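Local coordinates for protein Abbfa_003403 (Acinetobacter baumannii, PDB 4ZXH) that acts as a four-domain nonribosomal peptide synthetase, probably adenylating an amino acid, loading it onto its phosphopantetheine arm, condensing it and releasing the product through a thioesterase, at residues L512-A517 / A604-L609; L663-T668 / G686-C691; F671-L676 / V713-P718. All blocks are in the same frame, centred on the assembly; numbering follows the deposited sequence.

Interaction 1 of 3, residues L512-A517 / A604-L609; sequences LGQHIA and AGVVAL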
ATOM      1  N   LEU A 512     -51.163   8.608 -26.466  1.00 45.07           N
ATOM      2  CA  LEU A 512     -49.830   8.276 -26.948  1.00 40.19           C
ATOM      3  C   LEU A 512     -49.902   7.696 -28.351  1.00 45.69           C
ATOM      4  O   LEU A 512     -49.115   8.066 -29.223  1.00 42.62           O
ATOM      5  CB  LEU A 512     -49.153   7.279 -26.007  1.00 43.17           C
ATOM      6  CG  LEU A 512     -47.882   6.578 -26.505  1.00 44.37           C
ATOM      7  CD1 LEU A 512     -46.760   7.562 -26.752  1.00 31.85           C
ATOM      8  CD2 LEU A 512     -47.440   5.500 -25.521  1.00 40.07           C
ATOM      9  N   GLY A 513     -50.853   6.786 -28.557  1.00 44.26           N
ATOM     10  CA  GLY A 513     -51.055   6.154 -29.846  1.00 45.31           C
ATOM     11  C   GLY A 513     -51.380   7.193 -30.901  1.00 49.97           C
ATOM     12  O   GLY A 513     -50.898   7.125 -32.032  1.00 46.93           O
ATOM     13  N   GLN A 514     -52.197   8.168 -30.521  1.00 48.66           N
ATOM     14  CA  GLN A 514     -52.537   9.267 -31.405  1.00 44.26           C
ATOM     15  C   GLN A 514     -51.313  10.106 -31.794  1.00 42.00           C
ATOM     16  O   GLN A 514     -51.198  10.530 -32.947  1.00 49.41           O
ATOM     17  CB  GLN A 514     -53.610  10.140 -30.755  1.00 48.29           C
ATOM     18  CG  GLN A 514     -55.006   9.558 -30.878  1.00 58.48           C
ATOM     19  CD  GLN A 514     -56.071  10.363 -30.152  1.00 70.89           C
ATOM     20  OE1 GLN A 514     -55.783  11.143 -29.235  1.00 69.86           O
ATOM     21  NE2 GLN A 514     -57.317  10.173 -30.563  1.00 79.77           N
ATOM     22  N   HIS A 515     -50.409  10.346 -30.845  1.00 34.24           N
ATOM     23  CA  HIS A 515     -49.163  11.054 -31.142  1.00 32.59           C
ATOM     24  C   HIS A 515     -48.193  10.236 -32.005  1.00 42.38           C
ATOM     25  O   HIS A 515     -47.523  10.815 -32.857  1.00 39.03           O
ATOM     26  CB  HIS A 515     -48.439  11.469 -29.864  1.00 33.29           C
ATOM     27  CG  HIS A 515     -48.998  12.693 -29.214  1.00 43.21           C
ATOM     28  ND1 HIS A 515     -49.672  12.653 -28.011  1.00 40.35           N
ATOM     29  CD2 HIS A 515     -48.981  13.993 -29.595  1.00 48.39           C
ATOM     30  CE1 HIS A 515     -50.048  13.876 -27.681  1.00 44.68           C
ATOM     31  NE2 HIS A 515     -49.643  14.707 -28.625  1.00 49.27           N
ATOM     32  N   ILE A 516     -48.080   8.921 -31.760  1.00 40.60           N
ATOM     33  CA  ILE A 516     -47.250   8.059 -32.614  1.00 42.18           C
ATOM     34  C   ILE A 516     -47.684   8.265 -34.068  1.00 46.13           C
ATOM     35  O   ILE A 516     -46.870   8.536 -34.954  1.00 47.79           O
ATOM     36  CB  ILE A 516     -47.382   6.518 -32.299  1.00 40.70           C
ATOM     37  CG1 ILE A 516     -47.233   6.175 -30.816  1.00 40.43           C
ATOM     38  CG2 ILE A 516     -46.389   5.698 -33.128  1.00 29.04           C
ATOM     39  CD1 ILE A 516     -45.925   6.458 -30.254  1.00 34.60           C
ATOM     40  N   ALA A 517     -48.991   8.140 -34.276  1.00 42.44           N
ATOM     41  CA  ALA A 517     -49.603   8.168 -35.585  1.00 38.14           C
ATOM     42  C   ALA A 517     -49.404   9.523 -36.263  1.00 46.33           C
ATOM     43  O   ALA A 517     -49.014   9.596 -37.431  1.00 45.74           O
ATOM     44  CB  ALA A 517     -51.072   7.838 -35.465  1.00 33.62           C
ATOM     45  N   ALA A 604     -47.054  18.850 -36.126  1.00 47.84           N
ATOM     46  CA  ALA A 604     -47.575  17.527 -36.428  1.00 49.79           C
ATOM     47  C   ALA A 604     -48.999  17.431 -35.926  1.00 63.49           C
ATOM     48  O   ALA A 604     -49.275  17.747 -34.768  1.00 67.19           O
ATOM     49  CB  ALA A 604     -46.708  16.446 -35.794  1.00 30.78           C
ATOM     50  N   GLY A 605     -49.913  17.008 -36.787  1.00 72.56           N
ATOM     51  CA  GLY A 605     -51.278  16.809 -36.349  1.00 86.36           C
ATOM     52  C   GLY A 605     -51.366  15.769 -35.238  1.00 92.37           C
ATOM     53  O   GLY A 605     -50.359  15.270 -34.711  1.00 83.28           O
ATOM     54  N   VAL A 606     -52.591  15.463 -34.845  1.00 98.85           N
ATOM     55  CA  VAL A 606     -52.837  14.228 -34.128  1.00 92.99           C
ATOM     56  C   VAL A 606     -53.769  13.456 -35.061  1.00 80.25           C
ATOM     57  O   VAL A 606     -54.629  14.034 -35.740  1.00 78.46           O
ATOM     58  CB  VAL A 606     -53.411  14.455 -32.702  1.00 82.37           C
ATOM     59  CG1 VAL A 606     -54.053  13.200 -32.168  1.00 81.48           C
ATOM     60  CG2 VAL A 606     -52.305  14.912 -31.753  1.00 79.53           C
ATOM     61  N   VAL A 607     -53.529  12.157 -35.145  1.00 67.16           N
ATOM     62  CA  VAL A 607     -54.154  11.317 -36.144  1.00 57.53           C
ATOM     63  C   VAL A 607     -54.612  10.053 -35.453  1.00 58.67           C
ATOM     64  O   VAL A 607     -53.878   9.505 -34.638  1.00 61.35           O
ATOM     65  CB  VAL A 607     -53.167  10.981 -37.279  1.00 52.76           C
ATOM     66  CG1 VAL A 607     -53.734   9.924 -38.192  1.00 47.31           C
ATOM     67  CG2 VAL A 607     -52.817  12.230 -38.062  1.00 57.77           C
ATOM     68  N   ALA A 608     -55.823   9.593 -35.741  1.00 56.20           N
ATOM     69  CA  ALA A 608     -56.291   8.378 -35.095  1.00 55.88           C
ATOM     70  C   ALA A 608     -55.451   7.222 -35.605  1.00 59.94           C
ATOM     71  O   ALA A 608     -55.129   7.150 -36.790  1.00 60.96           O
ATOM     72  CB  ALA A 608     -57.760   8.148 -35.356  1.00 54.55           C
ATOM     73  N   LEU A 609     -55.071   6.335 -34.700  1.00 57.66           N
ATOM     74  CA  LEU A 609     -54.193   5.239 -35.056  1.00 50.83           C
ATOM     75  C   LEU A 609     -54.805   4.366 -36.159  1.00 54.40           C
ATOM     76  O   LEU A 609     -54.094   3.898 -37.056  1.00 54.33           O
ATOM     77  CB  LEU A 609     -53.887   4.413 -33.810  1.00 49.27           C
ATOM     78  CG  LEU A 609     -52.673   3.486 -33.779  1.00 44.87           C
ATOM     79  CD1 LEU A 609     -51.397   4.183 -34.251  1.00 38.04           C
ATOM     80  CD2 LEU A 609     -52.506   3.001 -32.350  1.00 40.83           C
TER
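Gln514 lies on helix 509-525 where the loop residues 604-609 run past it, and most of its meeting is with one methyl of Val606. Its CB sits 3.4 Å from Val606 CG1. CG stands beside the backbone N (chi1 -79°) and lies about equally far from that methyl and from Val607 O. Beyond CG the chain is extended, so the amide also passes over the valine: OE1 is 4.0 Å from Val606 CG1, a van der Waals neighbour and not a polar partner. The two side chains cross obliquely. The other branch of Val606, CG2, leans toward the imidazole of His515, with His515 CD2 4.1 Å away; Val606 itself is poorly ordered. Further along the helix, Ala517 turns its methyl toward the loop. Its CB is 3.4 Å from Val607 O and also meets Leu609 CD1 at 3.9 Å, the leucine tip having swung back toward the helix. The same methyl carbon of Leu609 rests on Gly513 O. The interface holds by apolar packing, helped by a CA-H...O contact from Gln514 CA to Val607 O. Leu512, His515 and Ile516 also pack on helix 543-553, so His515 serves both neighbours. This is surface packing of the adenylation domain: helix 509-525 layered between helix 543-553 and the loop from strand 598-600 to strand 621-627.

Interaction 2 of 3, residues L663-T668 / G686-C691; sequences LLAITT and GVVHVC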
ATOM      1  N   LEU A 663     -41.397   4.380 -13.686  1.00 45.82           N
ATOM      2  CA  LEU A 663     -39.973   4.566 -13.915  1.00 44.73           C
ATOM      3  C   LEU A 663     -39.630   6.028 -14.124  1.00 41.56           C
ATOM      4  O   LEU A 663     -40.274   6.712 -14.924  1.00 45.35           O
ATOM      5  CB  LEU A 663     -39.529   3.750 -15.134  1.00 44.53           C
ATOM      6  CG  LEU A 663     -38.034   3.518 -15.357  1.00 38.88           C
ATOM      7  CD1 LEU A 663     -37.883   2.222 -16.083  1.00 38.07           C
ATOM      8  CD2 LEU A 663     -37.376   4.649 -16.156  1.00 31.10           C
ATOM      9  N   LEU A 664     -38.609   6.506 -13.416  1.00 39.96           N
ATOM     10  CA  LEU A 664     -38.158   7.877 -13.598  1.00 41.97           C
ATOM     11  C   LEU A 664     -37.018   7.943 -14.602  1.00 42.22           C
ATOM     12  O   LEU A 664     -35.877   7.598 -14.283  1.00 48.21           O
ATOM     13  CB  LEU A 664     -37.718   8.493 -12.279  1.00 43.49           C
ATOM     14  CG  LEU A 664     -37.386   9.980 -12.386  1.00 40.05           C
ATOM     15  CD1 LEU A 664     -38.631  10.771 -12.758  1.00 38.63           C
ATOM     16  CD2 LEU A 664     -36.770  10.509 -11.091  1.00 37.51           C
ATOM     17  N   ALA A 665     -37.340   8.390 -15.813  1.00 36.61           N
ATOM     18  CA  ALA A 665     -36.358   8.544 -16.870  1.00 33.86           C
ATOM     19  C   ALA A 665     -35.581   9.872 -16.766  1.00 40.73           C
ATOM     20  O   ALA A 665     -36.145  10.956 -16.937  1.00 35.42           O
ATOM     21  CB  ALA A 665     -37.038   8.436 -18.200  1.00 29.28           C
ATOM     22  N   ILE A 666     -34.278   9.779 -16.502  1.00 44.30           N
ATOM     23  CA  ILE A 666     -33.450  10.965 -16.268  1.00 44.49           C
ATOM     24  C   ILE A 666     -32.315  11.105 -17.263  1.00 39.41           C
ATOM     25  O   ILE A 666     -31.682  12.146 -17.338  1.00 42.88           O
ATOM     26  CB  ILE A 666     -32.823  10.949 -14.873  1.00 37.66           C
ATOM     27  CG1 ILE A 666     -31.816   9.817 -14.778  1.00 38.57           C
ATOM     28  CG2 ILE A 666     -33.880  10.738 -13.814  1.00 33.75           C
ATOM     29  CD1 ILE A 666     -31.306   9.633 -13.388  1.00 47.80           C
ATOM     30  N   THR A 667     -32.041  10.044 -18.007  1.00 37.03           N
ATOM     31  CA  THR A 667     -30.876  10.015 -18.875  1.00 33.56           C
ATOM     32  C   THR A 667     -31.171  10.644 -20.227  1.00 34.15           C
ATOM     33  O   THR A 667     -32.190  10.323 -20.856  1.00 37.33           O
ATOM     34  CB  THR A 667     -30.402   8.574 -19.081  1.00 30.10           C
ATOM     35  OG1 THR A 667     -30.269   7.935 -17.808  1.00 38.91           O
ATOM     36  CG2 THR A 667     -29.077   8.526 -19.812  1.00 23.07           C
ATOM     37  N   THR A 668     -30.275  11.528 -20.670  1.00 26.28           N
ATOM     38  CA  THR A 668     -30.334  12.065 -22.025  1.00 32.42           C
ATOM     39  C   THR A 668     -30.555  10.979 -23.085  1.00 35.56           C
ATOM     40  O   THR A 668     -29.999   9.882 -23.001  1.00 42.44           O
ATOM     41  CB  THR A 668     -29.055  12.839 -22.393  1.00 32.43           C
ATOM     42  OG1 THR A 668     -29.078  13.125 -23.799  1.00 43.23           O
ATOM     43  CG2 THR A 668     -27.829  12.036 -22.093  1.00 22.65           C
ATOM     44  N   GLY A 686     -47.113   0.115 -17.841  1.00 43.22           N
ATOM     45  CA  GLY A 686     -46.711   1.012 -16.771  1.00 47.25           C
ATOM     46  C   GLY A 686     -46.561   2.467 -17.191  1.00 46.14           C
ATOM     47  O   GLY A 686     -46.980   2.850 -18.279  1.00 46.92           O
ATOM     48  N   VAL A 687     -45.956   3.274 -16.323  1.00 50.20           N
ATOM     49  CA  VAL A 687     -45.823   4.710 -16.549  1.00 48.71           C
ATOM     50  C   VAL A 687     -44.371   5.181 -16.697  1.00 50.26           C
ATOM     51  O   VAL A 687     -43.500   4.834 -15.893  1.00 51.59           O
ATOM     52  CB  VAL A 687     -46.474   5.502 -15.401  1.00 42.65           C
ATOM     53  CG1 VAL A 687     -46.225   6.988 -15.577  1.00 41.76           C
ATOM     54  CG2 VAL A 687     -47.955   5.205 -15.332  1.00 45.10           C
ATOM     55  N   VAL A 688     -44.110   5.979 -17.728  1.00 47.79           N
ATOM     56  CA  VAL A 688     -42.818   6.652 -17.844  1.00 47.73           C
ATOM     57  C   VAL A 688     -42.923   8.088 -17.328  1.00 45.95           C
ATOM     58  O   VAL A 688     -43.663   8.899 -17.883  1.00 44.44           O
ATOM     59  CB  VAL A 688     -42.296   6.683 -19.302  1.00 41.51           C
ATOM     60  CG1 VAL A 688     -41.075   7.599 -19.408  1.00 38.54           C
ATOM     61  CG2 VAL A 688     -41.960   5.283 -19.800  1.00 35.40           C
ATOM     62  N   HIS A 689     -42.192   8.393 -16.261  1.00 42.47           N
ATOM     63  CA  HIS A 689     -42.059   9.772 -15.815  1.00 43.10           C
ATOM     64  C   HIS A 689     -40.864  10.408 -16.520  1.00 47.22           C
ATOM     65  O   HIS A 689     -39.705  10.105 -16.207  1.00 45.97           O
ATOM     66  CB  HIS A 689     -41.900   9.836 -14.297  1.00 40.68           C
ATOM     67  CG  HIS A 689     -43.083   9.304 -13.554  1.00 48.80           C
ATOM     68  ND1 HIS A 689     -44.040  10.122 -12.992  1.00 58.05           N
ATOM     69  CD2 HIS A 689     -43.482   8.034 -13.308  1.00 52.55           C
ATOM     70  CE1 HIS A 689     -44.972   9.378 -12.423  1.00 62.99           C
ATOM     71  NE2 HIS A 689     -44.658   8.107 -12.603  1.00 59.57           N
ATOM     72  N   VAL A 690     -41.140  11.266 -17.497  1.00 44.18           N
ATOM     73  CA  VAL A 690     -40.062  11.977 -18.170  1.00 41.32           C
ATOM     74  C   VAL A 690     -39.595  13.131 -17.288  1.00 47.45           C
ATOM     75  O   VAL A 690     -40.299  14.124 -17.101  1.00 53.39           O
ATOM     76  CB  VAL A 690     -40.482  12.496 -19.549  1.00 31.15           C
ATOM     77  CG1 VAL A 690     -39.321  13.195 -20.208  1.00 29.81           C
ATOM     78  CG2 VAL A 690     -40.948  11.353 -20.414  1.00 30.48           C
ATOM     79  N   CYS A 691     -38.399  12.976 -16.732  1.00 44.88           N
ATOM     80  CA  CYS A 691     -37.868  13.926 -15.765  1.00 40.63           C
ATOM     81  C   CYS A 691     -37.220  15.128 -16.435  1.00 43.93           C
ATOM     82  O   CYS A 691     -36.269  14.973 -17.205  1.00 45.94           O
ATOM     83  CB  CYS A 691     -36.849  13.240 -14.858  1.00 34.69           C
ATOM     84  SG  CYS A 691     -36.261  14.302 -13.540  1.00 47.87           S
TER
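Leu664 and His689 are bridge partners in two parallel strands and send their side chains to the same face of the sheet. CG of Leu664 lies anti to its backbone N (chi1 -173°), and the second torsion then turns CD1 across toward the neighbouring strand. There CD1 lands 3.7 Å from His689 CB, and at the same distance, 3.7 Å, from Cys691 CB, wedged between two alternate residues. In His689, CG lies anti to the carbonyl carbon, beside the backbone N (chi1 -62°), and the edge of the imidazole meets Leu663 O, which lies in plane with the ring at 3.8 Å from His689 CD2. Ile666 holds CG1 in the crowded position between N and carbonyl, which leaves CG2, beside the N, as the branch that faces Cys691 CB at 4.0 Å.

The strands belong to a beta-alpha-beta unit, made of strand 662-665, helix 674-679 and then strand 687-690, in the large mixed sheet of the adenylation domain. Leu663 and Ala665 turn both N-H and C=O toward 687-691. The ladder runs from Leu663 N to Val687 O, then His689 N to Leu663 O (2.9 Å), Ala665 N to His689 O (2.9 Å) and Cys691 N to Ala665 O (3.0 Å). Leu664 instead turns its backbone to Val713, and Val688 turns to strand 498-501.

Helix 699-709 covers the Leu664 face through Leu702, Tyr705 and Leu706. On the face carrying Leu663, Ala665, Val688 and Val690, the methyl of Ala665 approaches Val688 CG1 at 4.3 Å. Where the strands end, Arg540 hydrogen-bonds Cys691 O, while Glu677 pairs with Thr667 OG1.

Interaction 3 of 3, residues F671-L676 / V713-P718; sequences FDISIL and VLQATP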
ATOM      1  N   PHE A 671     -27.779   9.274 -24.995  1.00 31.25           N
ATOM      2  CA  PHE A 671     -27.064   8.175 -24.346  1.00 29.82           C
ATOM      3  C   PHE A 671     -27.951   6.941 -24.489  1.00 29.76           C
ATOM      4  O   PHE A 671     -29.130   6.985 -24.150  1.00 20.82           O
ATOM      5  CB  PHE A 671     -26.792   8.501 -22.879  1.00 28.48           C
ATOM      6  CG  PHE A 671     -25.839   7.571 -22.212  1.00 27.12           C
ATOM      7  CD1 PHE A 671     -25.034   6.714 -22.964  1.00 28.16           C
ATOM      8  CD2 PHE A 671     -25.743   7.543 -20.817  1.00 25.30           C
ATOM      9  CE1 PHE A 671     -24.146   5.845 -22.340  1.00 21.22           C
ATOM     10  CE2 PHE A 671     -24.853   6.674 -20.175  1.00 22.12           C
ATOM     11  CZ  PHE A 671     -24.053   5.824 -20.939  1.00 21.78           C
ATOM     12  N   ASP A 672     -27.410   5.850 -25.014  1.00 29.18           N
ATOM     13  CA  ASP A 672     -28.278   4.752 -25.449  1.00 28.22           C
ATOM     14  C   ASP A 672     -29.073   4.136 -24.304  1.00 23.95           C
ATOM     15  O   ASP A 672     -30.129   3.550 -24.540  1.00 27.63           O
ATOM     16  CB  ASP A 672     -27.474   3.657 -26.202  1.00 39.51           C
ATOM     17  CG  ASP A 672     -26.406   2.969 -25.341  1.00 42.60           C
ATOM     18  OD1 ASP A 672     -26.154   3.394 -24.198  1.00 46.06           O
ATOM     19  OD2 ASP A 672     -25.798   1.990 -25.825  1.00 45.82           O
ATOM     20  N   ILE A 673     -28.601   4.286 -23.067  1.00 26.87           N
ATOM     21  CA  ILE A 673     -29.229   3.569 -21.950  1.00 29.97           C
ATOM     22  C   ILE A 673     -30.621   4.133 -21.680  1.00 28.90           C
ATOM     23  O   ILE A 673     -31.471   3.460 -21.095  1.00 24.02           O
ATOM     24  CB  ILE A 673     -28.368   3.609 -20.656  1.00 30.61           C
ATOM     25  CG1 ILE A 673     -28.449   4.961 -19.954  1.00 32.12           C
ATOM     26  CG2 ILE A 673     -26.915   3.257 -20.953  1.00 27.57           C
ATOM     27  CD1 ILE A 673     -27.671   4.992 -18.658  1.00 23.39           C
ATOM     28  N   SER A 674     -30.858   5.350 -22.160  1.00 31.39           N
ATOM     29  CA  SER A 674     -32.160   5.995 -22.049  1.00 33.80           C
ATOM     30  C   SER A 674     -33.246   5.188 -22.752  1.00 33.29           C
ATOM     31  O   SER A 674     -34.424   5.265 -22.390  1.00 34.49           O
ATOM     32  CB  SER A 674     -32.109   7.396 -22.647  1.00 35.51           C
ATOM     33  OG  SER A 674     -31.964   7.304 -24.052  1.00 27.29           O
ATOM     34  N   ILE A 675     -32.843   4.439 -23.774  1.00 27.06           N
ATOM     35  CA  ILE A 675     -33.732   3.506 -24.466  1.00 29.32           C
ATOM     36  C   ILE A 675     -34.553   2.635 -23.493  1.00 34.39           C
ATOM     37  O   ILE A 675     -35.767   2.498 -23.650  1.00 35.45           O
ATOM     38  CB  ILE A 675     -32.908   2.610 -25.438  1.00 29.72           C
ATOM     39  CG1 ILE A 675     -32.840   3.273 -26.801  1.00 34.07           C
ATOM     40  CG2 ILE A 675     -33.508   1.245 -25.618  1.00 23.02           C
ATOM     41  CD1 ILE A 675     -34.206   3.534 -27.365  1.00 38.01           C
ATOM     42  N   LEU A 676     -33.891   2.061 -22.488  1.00 31.82           N
ATOM     43  CA  LEU A 676     -34.556   1.239 -21.477  1.00 35.75           C
ATOM     44  C   LEU A 676     -35.560   2.045 -20.655  1.00 41.93           C
ATOM     45  O   LEU A 676     -36.643   1.566 -20.328  1.00 45.83           O
ATOM     46  CB  LEU A 676     -33.522   0.623 -20.532  1.00 35.22           C
ATOM     47  CG  LEU A 676     -34.070  -0.109 -19.306  1.00 30.79           C
ATOM     48  CD1 LEU A 676     -34.755  -1.401 -19.707  1.00 29.26           C
ATOM     49  CD2 LEU A 676     -32.969  -0.361 -18.316  1.00 32.73           C
ATOM     50  N   VAL A 713     -38.670   2.353 -10.247  1.00 51.06           N
ATOM     51  CA  VAL A 713     -37.483   1.942 -11.008  1.00 47.30           C
ATOM     52  C   VAL A 713     -36.680   3.198 -11.338  1.00 46.29           C
ATOM     53  O   VAL A 713     -37.236   4.193 -11.808  1.00 51.21           O
ATOM     54  CB  VAL A 713     -37.816   1.190 -12.336  1.00 43.40           C
ATOM     55  CG1 VAL A 713     -36.533   0.680 -13.004  1.00 38.29           C
ATOM     56  CG2 VAL A 713     -38.784   0.036 -12.116  1.00 39.20           C
ATOM     57  N   LEU A 714     -35.379   3.167 -11.084  1.00 41.54           N
ATOM     58  CA  LEU A 714     -34.532   4.304 -11.427  1.00 41.33           C
ATOM     59  C   LEU A 714     -33.202   3.803 -11.957  1.00 41.75           C
ATOM     60  O   LEU A 714     -32.524   3.019 -11.294  1.00 40.18           O
ATOM     61  CB  LEU A 714     -34.310   5.214 -10.210  1.00 42.65           C
ATOM     62  CG  LEU A 714     -33.432   6.459 -10.405  1.00 41.56           C
ATOM     63  CD1 LEU A 714     -34.060   7.407 -11.381  1.00 40.48           C
ATOM     64  CD2 LEU A 714     -33.199   7.180  -9.097  1.00 46.35           C
ATOM     65  N   GLN A 715     -32.834   4.240 -13.156  1.00 43.95           N
ATOM     66  CA  GLN A 715     -31.515   3.921 -13.697  1.00 42.20           C
ATOM     67  C   GLN A 715     -30.710   5.209 -13.892  1.00 42.13           C
ATOM     68  O   GLN A 715     -31.243   6.235 -14.323  1.00 39.10           O
ATOM     69  CB  GLN A 715     -31.641   3.125 -15.001  1.00 32.99           C
ATOM     70  CG  GLN A 715     -30.667   3.527 -16.072  1.00 35.64           C
ATOM     71  CD  GLN A 715     -30.589   2.559 -17.250  1.00 35.48           C
ATOM     72  OE1 GLN A 715     -30.465   1.347 -17.088  1.00 28.46           O
ATOM     73  NE2 GLN A 715     -30.743   3.109 -18.453  1.00 32.26           N
ATOM     74  N   ALA A 716     -29.430   5.144 -13.542  1.00 38.59           N
ATOM     75  CA  ALA A 716     -28.577   6.321 -13.488  1.00 40.30           C
ATOM     76  C   ALA A 716     -27.104   5.936 -13.387  1.00 44.01           C
ATOM     77  O   ALA A 716     -26.763   4.897 -12.818  1.00 44.60           O
ATOM     78  CB  ALA A 716     -28.964   7.199 -12.304  1.00 30.53           C
ATOM     79  N   THR A 717     -26.235   6.783 -13.930  1.00 39.32           N
ATOM     80  CA  THR A 717     -24.802   6.646 -13.717  1.00 34.66           C
ATOM     81  C   THR A 717     -24.453   6.992 -12.266  1.00 44.17           C
ATOM     82  O   THR A 717     -25.184   7.752 -11.605  1.00 46.52           O
ATOM     83  CB  THR A 717     -24.012   7.557 -14.661  1.00 29.88           C
ATOM     84  OG1 THR A 717     -24.304   8.927 -14.353  1.00 29.45           O
ATOM     85  CG2 THR A 717     -24.386   7.261 -16.114  1.00 24.63           C
ATOM     86  N   PRO A 718     -23.339   6.431 -11.760  1.00 45.64           N
ATOM     87  CA  PRO A 718     -22.839   6.727 -10.406  1.00 38.11           C
ATOM     88  C   PRO A 718     -22.900   8.198 -10.028  1.00 40.87           C
ATOM     89  O   PRO A 718     -23.325   8.514  -8.921  1.00 44.54           O
ATOM     90  CB  PRO A 718     -21.397   6.251 -10.469  1.00 33.60           C
ATOM     91  CG  PRO A 718     -21.493   5.011 -11.368  1.00 35.21           C
ATOM     92  CD  PRO A 718     -22.553   5.359 -12.411  1.00 40.55           C
TER
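Two torsions set this contact up. Gln715 leaves its backbone with chi1 at 139° and then runs extended, which carries its amide from strand 713-716 across to Ile673, in the turn leading into the helix. Ile673 has CG1 between its backbone N and carbonyl (chi1 76°), which brings CG1 and CD1, as well as CB, beside NE2. NE2 of Gln715 reaches Ile673 O at 2.8 Å, but the N-H points well off the line (116°) and the bond is weak. The stronger partners of this buried amide are outside: NE2 also bonds Glu677 OE2, and OE1 accepts from Trp771 NE1. CD2 of Leu676 comes up to Gln715 OE1 at 3.3 Å, so an isoleucine and a leucine bracket the amide.

Residues 671-674 form a type I turn, and Phe671 O is gripped by two donors of Ser674, its N at 3.1 Å and its OG at 2.9 Å. Within the turn, Ile673 CG2 stands 3.8 Å above one face of the Phe671 ring, offset toward its rim, while Thr717 CG2 lies at the ring edge, 4.1 Å from Phe671 CE2. The hydroxyl of Thr717 is held by Lys953 O, and Phe671 also touches Asn952, so the C-terminal part of the adenylation domain meets this end. The sequence FDIS fits the FDxS core motif of nonribosomal peptide synthetase adenylation domains, a segment that in relatives lines the amino-acid pocket beside the sheet.

In the fold
All three contacts belong to the adenylation domain, but at different depths. Interactions 2 and 3 are buried and adjoin, with centres about 9 Å apart: strands 662-665 and 713-716 are neighbours in one sheet, and the helix of interaction 3 is the crossover between the strands of interaction 2. Interaction 2 is dominated by a regular backbone ladder, interaction 3 by one buried side-chain amide reaching from strand to helical turn. Interaction 1 is peripheral, about 21 Å from interaction 2 between centres and without touching it; there a partly exposed loop meets a helix by apolar packing.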